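Local coordinates for virulence-associated protein I (PDB 3TRB), which probably binds DNA through a helix-turn-helix domain, as the antidote protein of a HigA-type addiction module, at residues K35-P40 against L60-F65. Numbering follows the deposited sequence.
Sequences KHLAIP and LRLAKF
This is a buried contact of mixed apolar, aromatic and polar character inside the helix-turn-helix domain: the C-terminal end of helix 30-37, with the turn leading into helix 41-48, lies against one side of helix 56-66. Helix 30-37 finishes in a Schellman motif, with A38 at positive phi as its C-prime residue, and the turn then directs the side chain of I39 toward helix 56-66. L37 sits in the middle. With CG anti to the carbonyl carbon (chi1 -59°), its end swings nearer to helix 56-66, and the two methyls meet different residues: CD2 packs 3.5 Å from F65 CB, while CD1 reaches L62 CD2 at 3.7 Å. One residue before L37, still within the helix's last turn, H36 lays its imidazole on F65 in an offset stack, planes at 29° and centroids 4.8 Å apart. F65 CE1 lies over the imidazole face toward its rim, 3.4 Å from H36 CG; H36 ND1 bonds T98 OG1 of the second subunit. Beyond L37, toward the turn, R61 runs extended from CG to NE, sliding past I39 in the opposite direction, with R61 CD 3.6 Å from I39 CG2. The guanidinium's strongest polar partner is D57, salt-bridged to NE; NH1 forms another salt bridge with E96 of the second subunit. The same NH1 also reaches the helix end, a weak, bent hydrogen bond of 2.9 Å from R61 NH1 to L37 O, with 128° at the hydrogen.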
loop_
_atom_site.group_PDB
_atom_site.type_symbol
_atom_site.label_atom_id
_atom_site.label_comp_id
_atom_site.label_asym_id
_atom_site.label_seq_id
_atom_site.Cartn_x
_atom_site.Cartn_y
_atom_site.Cartn_z
ATOM N N LYS A 35 -27.648 -12.791 21.729
ATOM C CA LYS A 35 -27.213 -13.113 23.085
ATOM C C LYS A 35 -25.779 -13.632 23.096
ATOM O O LYS A 35 -24.977 -13.246 23.946
ATOM C CB LYS A 35 -28.147 -14.138 23.733
ATOM C CG LYS A 35 -29.432 -13.550 24.294
ATOM C CD LYS A 35 -30.181 -14.578 25.128
ATOM C CE LYS A 35 -31.373 -13.959 25.842
ATOM N NZ LYS A 35 -32.061 -14.942 26.725
ATOM N N HIS A 36 -25.464 -14.511 22.150
ATOM C CA HIS A 36 -24.120 -15.063 22.032
ATOM C C HIS A 36 -23.085 -13.969 21.780
ATOM O O HIS A 36 -21.980 -14.012 22.320
ATOM C CB HIS A 36 -24.056 -16.103 20.911
ATOM C CG HIS A 36 -24.674 -17.421 21.268
ATOM N ND1 HIS A 36 -24.274 -18.159 22.359
ATOM C CD2 HIS A 36 -25.650 -18.140 20.664
ATOM C CE1 HIS A 36 -24.985 -19.272 22.422
ATOM N NE2 HIS A 36 -25.825 -19.285 21.404
ATOM N N LEU A 37 -23.452 -12.991 20.955
ATOM C CA LEU A 37 -22.532 -11.923 20.577
ATOM C C LEU A 37 -22.590 -10.750 21.546
ATOM O O LEU A 37 -21.724 -9.877 21.527
ATOM C CB LEU A 37 -22.840 -11.430 19.160
ATOM C CG LEU A 37 -22.769 -12.473 18.042
ATOM C CD1 LEU A 37 -23.039 -11.827 16.692
ATOM C CD2 LEU A 37 -21.415 -13.159 18.047
ATOM N N ALA A 38 -23.616 -10.737 22.392
ATOM C CA ALA A 38 -23.825 -9.645 23.338
ATOM C C ALA A 38 -24.108 -8.325 22.622
ATOM O O ALA A 38 -23.529 -7.291 22.952
ATOM C CB ALA A 38 -22.632 -9.504 24.276
ATOM N N ILE A 39 -25.001 -8.373 21.639
ATOM C CA ILE A 39 -25.421 -7.178 20.915
ATOM C C ILE A 39 -26.940 -7.166 20.793
ATOM O O ILE A 39 -27.581 -8.211 20.911
ATOM C CB ILE A 39 -24.791 -7.111 19.508
ATOM C CG1 ILE A 39 -25.183 -8.340 18.684
ATOM C CG2 ILE A 39 -23.277 -6.986 19.602
ATOM C CD1 ILE A 39 -24.583 -8.360 17.293
ATOM N N PRO A 40 -27.525 -5.981 20.559
ATOM C CA PRO A 40 -28.983 -5.884 20.430
ATOM C C PRO A 40 -29.498 -6.800 19.328
ATOM O O PRO A 40 -28.849 -6.933 18.289
ATOM C CB PRO A 40 -29.201 -4.419 20.037
ATOM C CG PRO A 40 -28.006 -3.705 20.563
ATOM C CD PRO A 40 -26.869 -4.670 20.415
ATOM N N LEU A 60 -15.357 -8.672 14.868
ATOM C CA LEU A 60 -14.582 -9.260 15.957
ATOM C C LEU A 60 -15.431 -10.218 16.783
ATOM O O LEU A 60 -14.960 -11.273 17.207
ATOM C CB LEU A 60 -14.005 -8.166 16.858
ATOM C CG LEU A 60 -12.838 -7.349 16.295
ATOM C CD1 LEU A 60 -12.506 -6.188 17.218
ATOM C CD2 LEU A 60 -11.624 -8.237 16.086
ATOM N N ARG A 61 -16.686 -9.845 17.010
ATOM C CA ARG A 61 -17.600 -10.680 17.781
ATOM C C ARG A 61 -17.963 -11.949 17.014
ATOM O O ARG A 61 -17.955 -13.046 17.574
ATOM C CB ARG A 61 -18.855 -9.894 18.160
ATOM C CG ARG A 61 -18.561 -8.659 18.999
ATOM C CD ARG A 61 -19.824 -7.890 19.349
ATOM N NE ARG A 61 -19.527 -6.747 20.205
ATOM C CZ ARG A 61 -19.440 -6.810 21.530
ATOM N NH1 ARG A 61 -19.630 -7.965 22.152
ATOM N NH2 ARG A 61 -19.163 -5.719 22.231
ATOM N N LEU A 62 -18.276 -11.792 15.730
ATOM C CA LEU A 62 -18.569 -12.928 14.864
ATOM C C LEU A 62 -17.375 -13.871 14.778
ATOM O O LEU A 62 -17.534 -15.092 14.807
ATOM C CB LEU A 62 -18.961 -12.452 13.465
ATOM C CG LEU A 62 -20.330 -11.788 13.320
ATOM C CD1 LEU A 62 -20.466 -11.136 11.952
ATOM C CD2 LEU A 62 -21.446 -12.799 13.552
ATOM N N ALA A 63 -16.180 -13.300 14.674
ATOM C CA ALA A 63 -14.957 -14.091 14.592
ATOM C C ALA A 63 -14.771 -14.958 15.833
ATOM O O ALA A 63 -14.429 -16.136 15.732
ATOM C CB ALA A 63 -13.753 -13.181 14.394
ATOM N N LYS A 64 -15.004 -14.367 17.001
ATOM C CA LYS A 64 -14.855 -15.073 18.270
ATOM C C LYS A 64 -15.904 -16.169 18.420
ATOM O O LYS A 64 -15.613 -17.254 18.920
ATOM C CB LYS A 64 -14.954 -14.088 19.440
ATOM C CG LYS A 64 -14.879 -14.731 20.820
ATOM C CD LYS A 64 -13.472 -15.202 21.145
ATOM C CE LYS A 64 -13.393 -15.785 22.550
ATOM N NZ LYS A 64 -13.731 -14.778 23.595
ATOM N N PHE A 65 -17.126 -15.884 17.981
ATOM C CA PHE A 65 -18.219 -16.840 18.112
ATOM C C PHE A 65 -18.107 -17.999 17.125
ATOM O O PHE A 65 -18.220 -19.162 17.511
ATOM C CB PHE A 65 -19.570 -16.142 17.947
ATOM C CG PHE A 65 -20.748 -17.077 17.998
ATOM C CD1 PHE A 65 -21.142 -17.649 19.194
ATOM C CD2 PHE A 65 -21.468 -17.371 16.850
ATOM C CE1 PHE A 65 -22.228 -18.504 19.247
ATOM C CE2 PHE A 65 -22.554 -18.225 16.896
ATOM C CZ PHE A 65 -22.934 -18.792 18.097
#